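Local coordinates for protein fructose transport system repressor FruR (Pseudomonas putida, PDB 3O75) that binds fructose 1-phosphate in a LacI-type sugar-binding domain and probably regulates transcription by sequence-specific DNA binding, at residues 62-67 against 90-95; 98-103 against 239-244. All blocks are in the same frame, centred on the assembly; numbering follows the deposited sequence.

Contact 1: residues 62-67 against 90-95; sequences LFVASC and RRLDPA. With F1X (1-O-phosphono-beta-D-fructofuranose), chain C.
NH1 of R90 is held by two oxygens: it donates to the backbone O of S66 at 2.7 Å and forms a salt bridge with D42. The S66 oxygen lies almost in the guanidinium plane, yet the donor reaches it from above the carbonyl plane, 53° out of it, and the bond is bent. A turn at chi2 (94°) kinks the R90 chain, and CB, CG and CD pass close to this oxygen, while CD also packs against CB of A65 at 4.1 Å. Beyond the kink the guanidinium meets the sugar with its other edge. NE points almost straight at O4 of F1X (3.1 Å, 175° at the hydrogen), and NH2 is directed at O6, although the modelled separation there is doubtfully short. A water joins the two segments, donating to V64 O and R90 O and accepting from S66 N. L92 completes the contact: its side chain crosses that of V64 at about a right angle, with CD1 4.2 Å from V64 CG1, and CD2 touches CB of S66. The hydroxyl of S66 is engaged by E47. The loops following parallel strands 61-64 and 85-88 line the sugar cleft, as in the LacI/periplasmic-binding fold, where S16, D89, R138, Y189, Q232 and R263 also hold F1X. With D42 beside it, the R90 guanidinium probably stays charged and ties the loop after strand 61-64 to the fructose hydroxyls.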
loop_
_atom_site.group_PDB
_atom_site.type_symbol
_atom_site.label_atom_id
_atom_site.label_comp_id
_atom_site.label_asym_id
_atom_site.label_seq_id
_atom_site.Cartn_x
_atom_site.Cartn_y
_atom_site.Cartn_z
ATOM N N LEU A 62 -2.123 15.815 15.184
ATOM C CA LEU A 62 -1.373 14.592 14.914
ATOM C C LEU A 62 -2.220 13.334 15.080
ATOM O O LEU A 62 -2.693 13.036 16.177
ATOM C CB LEU A 62 -0.168 14.502 15.855
ATOM C CG LEU A 62 0.639 13.203 15.816
ATOM C CD1 LEU A 62 1.448 13.103 14.524
ATOM C CD2 LEU A 62 1.550 13.103 17.035
ATOM N N PHE A 63 -2.412 12.598 13.990
ATOM C CA PHE A 63 -3.000 11.269 14.077
ATOM C C PHE A 63 -1.877 10.281 14.365
ATOM O O PHE A 63 -0.758 10.458 13.882
ATOM C CB PHE A 63 -3.692 10.889 12.769
ATOM C CG PHE A 63 -4.613 11.948 12.234
ATOM C CD1 PHE A 63 -4.188 12.808 11.236
ATOM C CD2 PHE A 63 -5.907 12.077 12.719
ATOM C CE1 PHE A 63 -5.033 13.783 10.731
ATOM C CE2 PHE A 63 -6.759 13.055 12.218
ATOM C CZ PHE A 63 -6.321 13.905 11.223
ATOM N N VAL A 64 -2.167 9.237 15.133
ATOM C CA VAL A 64 -1.147 8.240 15.443
ATOM C C VAL A 64 -1.736 6.867 15.740
ATOM O O VAL A 64 -2.646 6.735 16.556
ATOM C CB VAL A 64 -0.243 8.686 16.630
ATOM C CG1 VAL A 64 -1.085 9.169 17.805
ATOM C CG2 VAL A 64 0.689 7.557 17.059
ATOM N N ALA A 65 -1.225 5.853 15.049
ATOM C CA ALA A 65 -1.502 4.469 15.399
ATOM C C ALA A 65 -0.327 3.966 16.225
ATOM O O ALA A 65 0.638 3.412 15.692
ATOM C CB ALA A 65 -1.686 3.628 14.159
ATOM N N SER A 66 -0.419 4.173 17.533
ATOM C CA SER A 66 0.710 3.981 18.435
ATOM C C SER A 66 1.035 2.525 18.754
ATOM O O SER A 66 0.180 1.647 18.660
ATOM C CB SER A 66 0.472 4.751 19.735
ATOM O OG SER A 66 1.572 4.607 20.614
ATOM N N CYS A 67 2.286 2.291 19.138
ATOM C CA CYS A 67 2.735 0.987 19.603
ATOM C C CYS A 67 3.213 1.126 21.039
ATOM O O CYS A 67 3.736 0.179 21.632
ATOM C CB CYS A 67 3.892 0.491 18.743
ATOM S SG CYS A 67 5.415 1.446 18.951
ATOM N N ARG A 90 -5.141 1.769 17.101
ATOM C CA ARG A 90 -4.810 1.462 18.495
ATOM C C ARG A 90 -5.246 2.589 19.429
ATOM O O ARG A 90 -4.782 3.722 19.307
ATOM C CB ARG A 90 -3.313 1.183 18.681
ATOM C CG ARG A 90 -2.797 -0.050 17.948
ATOM C CD ARG A 90 -2.225 0.330 16.596
ATOM N NE ARG A 90 -1.544 -0.785 15.941
ATOM C CZ ARG A 90 -0.244 -1.036 16.057
ATOM N NH1 ARG A 90 0.518 -0.261 16.818
ATOM N NH2 ARG A 90 0.299 -2.062 15.416
ATOM N N ARG A 91 -6.130 2.270 20.367
ATOM C CA ARG A 91 -6.654 3.268 21.294
ATOM C C ARG A 91 -5.569 3.843 22.199
ATOM O O ARG A 91 -4.620 3.149 22.576
ATOM C CB ARG A 91 -7.770 2.673 22.159
ATOM C CG ARG A 91 -7.304 1.536 23.046
ATOM C CD ARG A 91 -7.831 1.669 24.468
ATOM N NE ARG A 91 -9.140 1.048 24.648
ATOM C CZ ARG A 91 -9.708 0.844 25.833
ATOM N NH1 ARG A 91 -9.080 1.211 26.942
ATOM N NH2 ARG A 91 -10.902 0.271 25.912
ATOM N N LEU A 92 -5.712 5.121 22.531
ATOM C CA LEU A 92 -4.917 5.732 23.583
ATOM C C LEU A 92 -5.826 5.936 24.792
ATOM O O LEU A 92 -7.045 5.814 24.677
ATOM C CB LEU A 92 -4.329 7.060 23.110
ATOM C CG LEU A 92 -3.218 6.967 22.059
ATOM C CD1 LEU A 92 -2.889 8.340 21.495
ATOM C CD2 LEU A 92 -1.967 6.309 22.634
ATOM N N ASP A 93 -5.239 6.247 25.945
ATOM C CA ASP A 93 -5.998 6.405 27.185
ATOM C C ASP A 93 -7.303 7.166 26.959
ATOM O O ASP A 93 -7.291 8.362 26.672
ATOM C CB ASP A 93 -5.147 7.116 28.239
ATOM C CG ASP A 93 -5.793 7.117 29.616
ATOM O OD1 ASP A 93 -7.026 6.936 29.712
ATOM O OD2 ASP A 93 -5.055 7.305 30.606
ATOM N N PRO A 94 -8.438 6.465 27.092
ATOM C CA PRO A 94 -9.765 7.048 26.860
ATOM C C PRO A 94 -10.107 8.160 27.850
ATOM O O PRO A 94 -10.990 8.971 27.578
ATOM C CB PRO A 94 -10.709 5.857 27.046
ATOM C CG PRO A 94 -9.938 4.879 27.875
ATOM C CD PRO A 94 -8.516 5.038 27.447
ATOM N N ALA A 95 -9.421 8.192 28.987
ATOM C CA ALA A 95 -9.642 9.251 29.962
ATOM C C ALA A 95 -9.097 10.585 29.455
ATOM O O ALA A 95 -9.664 11.641 29.733
ATOM C CB ALA A 95 -9.013 8.887 31.295
HETATM C C1 F1X C . -4.840 -3.614 9.727
HETATM O O1 F1X C . -4.872 -4.673 8.782
HETATM P P1 F1X C . -6.284 -5.357 8.431
HETATM C C2 F1X C . -4.307 -4.148 11.045
HETATM O O2 F1X C . -4.866 -5.441 11.311
HETATM C C3 F1X C . -4.646 -3.193 12.181
HETATM O O3 F1X C . -5.976 -3.380 12.659
HETATM C C4 F1X C . -3.590 -3.556 13.194
HETATM O O4 F1X C . -3.393 -2.564 14.206
HETATM C C5 F1X C . -2.409 -3.637 12.247
HETATM O O5 F1X C . -2.883 -4.257 11.046
HETATM C C6 F1X C . -1.256 -4.368 12.889
HETATM O O6 F1X C . -0.514 -3.348 13.546
HETATM O O1P F1X C . -6.791 -5.877 9.750
HETATM O O2P F1X C . -7.108 -4.234 7.859
HETATM O O3P F1X C . -5.920 -6.444 7.451
HETATM O O HOH W 1 -2.573 5.162 18.574
#

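Contact 2: residues 98-103 against 239-244; sequences CSVISD and ATALEL
CG2 of V100 points into the angle between A241 and L244. It lies 3.9 Å from CB of A241 and 3.7 Å from CD1 of L244; the V100 and L244 side chains cross obliquely, and CG2 of T240, one turn before L244, comes to 4.1 Å of V100 CG2. V100 can offer this branch because its other methyl, CG1, stands anti to the backbone N (chi1 -176°), with CG2 facing the helix. Two residues earlier on the same face of the strand, SG of C98 lies against the branched end of L244: both methyls face the sulfur, CD1 the closer at 3.4 Å. Shortening L244 to an alanine would remove both methyls and is likely to open a gap beside the C98 sulfur and on one flank of V100 CG2. The contact is apolar throughout; the T240 hydroxyl bonds to Q236. Strand 98-102 and helix 239-244 run antiparallel at 177°, their axes 8.7 Å apart, so a helix from late in the chain forms an alpha/beta layer on the lobe's mixed sheet. There L244 covers I86 and H259 of the flanking strands 85-88 and 257-266, A241 covers I88, and I237 extends the cover along V100.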
loop_
_atom_site.group_PDB
_atom_site.type_symbol
_atom_site.label_atom_id
_atom_site.label_comp_id
_atom_site.label_asym_id
_atom_site.label_seq_id
_atom_site.Cartn_x
_atom_site.Cartn_y
_atom_site.Cartn_z
ATOM N N CYS A 98 -8.730 10.984 22.462
ATOM C CA CYS A 98 -9.857 10.684 21.595
ATOM C C CYS A 98 -9.405 9.706 20.507
ATOM O O CYS A 98 -8.564 10.045 19.674
ATOM C CB CYS A 98 -10.371 11.982 20.972
ATOM S SG CYS A 98 -11.839 11.807 19.952
ATOM N N SER A 99 -9.962 8.496 20.512
ATOM C CA SER A 99 -9.494 7.437 19.617
ATOM C C SER A 99 -10.560 6.956 18.637
ATOM O O SER A 99 -11.745 6.899 18.971
ATOM C CB SER A 99 -8.989 6.243 20.432
ATOM O OG SER A 99 -8.099 6.658 21.453
ATOM N N VAL A 100 -10.127 6.604 17.430
ATOM C CA VAL A 100 -11.004 5.989 16.444
ATOM C C VAL A 100 -10.506 4.581 16.132
ATOM O O VAL A 100 -9.398 4.408 15.627
ATOM C CB VAL A 100 -11.045 6.801 15.143
ATOM C CG1 VAL A 100 -12.039 6.183 14.163
ATOM C CG2 VAL A 100 -11.399 8.249 15.434
ATOM N N ILE A 101 -11.327 3.578 16.425
ATOM C CA ILE A 101 -10.903 2.185 16.318
ATOM C C ILE A 101 -12.033 1.298 15.797
ATOM O O ILE A 101 -13.169 1.750 15.655
ATOM C CB ILE A 101 -10.432 1.645 17.690
ATOM C CG1 ILE A 101 -11.605 1.585 18.671
ATOM C CG2 ILE A 101 -9.317 2.521 18.264
ATOM C CD1 ILE A 101 -11.200 1.196 20.079
ATOM N N SER A 102 -11.712 0.041 15.503
ATOM C CA SER A 102 -12.712 -0.943 15.091
ATOM C C SER A 102 -13.256 -1.713 16.292
ATOM O O SER A 102 -12.704 -1.641 17.391
ATOM C CB SER A 102 -12.115 -1.929 14.082
ATOM O OG SER A 102 -11.660 -1.263 12.915
ATOM N N ASP A 103 -14.341 -2.449 16.077
ATOM C CA ASP A 103 -14.871 -3.342 17.102
ATOM C C ASP A 103 -14.106 -4.662 17.095
ATOM O O ASP A 103 -14.664 -5.710 16.764
ATOM C CB ASP A 103 -16.369 -3.595 16.893
ATOM C CG ASP A 103 -16.692 -4.133 15.501
ATOM O OD1 ASP A 103 -15.975 -3.790 14.538
ATOM O OD2 ASP A 103 -17.671 -4.897 15.369
ATOM N N ALA A 239 -12.660 9.686 8.038
ATOM C CA ALA A 239 -13.580 10.817 8.094
ATOM C C ALA A 239 -13.845 11.235 9.536
ATOM O O ALA A 239 -13.838 12.423 9.857
ATOM C CB ALA A 239 -14.881 10.483 7.387
ATOM N N THR A 240 -14.068 10.252 10.404
ATOM C CA THR A 240 -14.319 10.532 11.815
ATOM C C THR A 240 -13.085 11.103 12.508
ATOM O O THR A 240 -13.172 12.094 13.234
ATOM C CB THR A 240 -14.785 9.274 12.571
ATOM O OG1 THR A 240 -15.998 8.785 11.986
ATOM C CG2 THR A 240 -15.030 9.600 14.034
ATOM N N ALA A 241 -11.936 10.471 12.287
ATOM C CA ALA A 241 -10.694 10.945 12.879
ATOM C C ALA A 241 -10.424 12.376 12.436
ATOM O O ALA A 241 -9.955 13.197 13.224
ATOM C CB ALA A 241 -9.538 10.039 12.492
ATOM N N LEU A 242 -10.726 12.675 11.177
ATOM C CA LEU A 242 -10.495 14.012 10.647
ATOM C C LEU A 242 -11.444 15.017 11.291
ATOM O O LEU A 242 -11.038 16.113 11.675
ATOM C CB LEU A 242 -10.650 14.023 9.125
ATOM C CG LEU A 242 -10.377 15.335 8.386
ATOM C CD1 LEU A 242 -9.008 15.907 8.747
ATOM C CD2 LEU A 242 -10.496 15.128 6.883
ATOM N N GLU A 243 -12.707 14.628 11.417
ATOM C CA GLU A 243 -13.704 15.479 12.047
ATOM C C GLU A 243 -13.259 15.859 13.458
ATOM O O GLU A 243 -13.369 17.015 13.867
ATOM C CB GLU A 243 -15.058 14.766 12.075
ATOM C CG GLU A 243 -16.228 15.666 12.430
ATOM C CD GLU A 243 -16.959 15.203 13.676
ATOM O OE1 GLU A 243 -17.147 16.034 14.593
ATOM O OE2 GLU A 243 -17.334 14.011 13.741
ATOM N N LEU A 244 -12.740 14.884 14.195
ATOM C CA LEU A 244 -12.240 15.128 15.544
ATOM C C LEU A 244 -11.011 16.041 15.551
ATOM O O LEU A 244 -10.827 16.843 16.467
ATOM C CB LEU A 244 -11.936 13.798 16.239
ATOM C CG LEU A 244 -13.134 12.848 16.343
ATOM C CD1 LEU A 244 -12.698 11.442 16.728
ATOM C CD2 LEU A 244 -14.178 13.380 17.320
#

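In the fold
Both contacts are buried and lie about 10 Å apart, centre to centre, on the same mixed sheet, contact 1 at the loops by the ligand and contact 2 on the helix-covered face of strand 98-102. Contact 2 is hydrophobic core, a helix laid against a central strand. In contact 1, where strands 61-64 and 85-88 run out into loops, charge, backbone carbonyls and water are added to the methyl packing of L92. They are directly joined: L92 N probably hydrogen-bonds to S99 OG at 3.0 Å, the strand side chain facing away from the helix. The ring of F63 meets A241 O from the other segment pair, so strand 61-64 also borders the helix that covers 98-102.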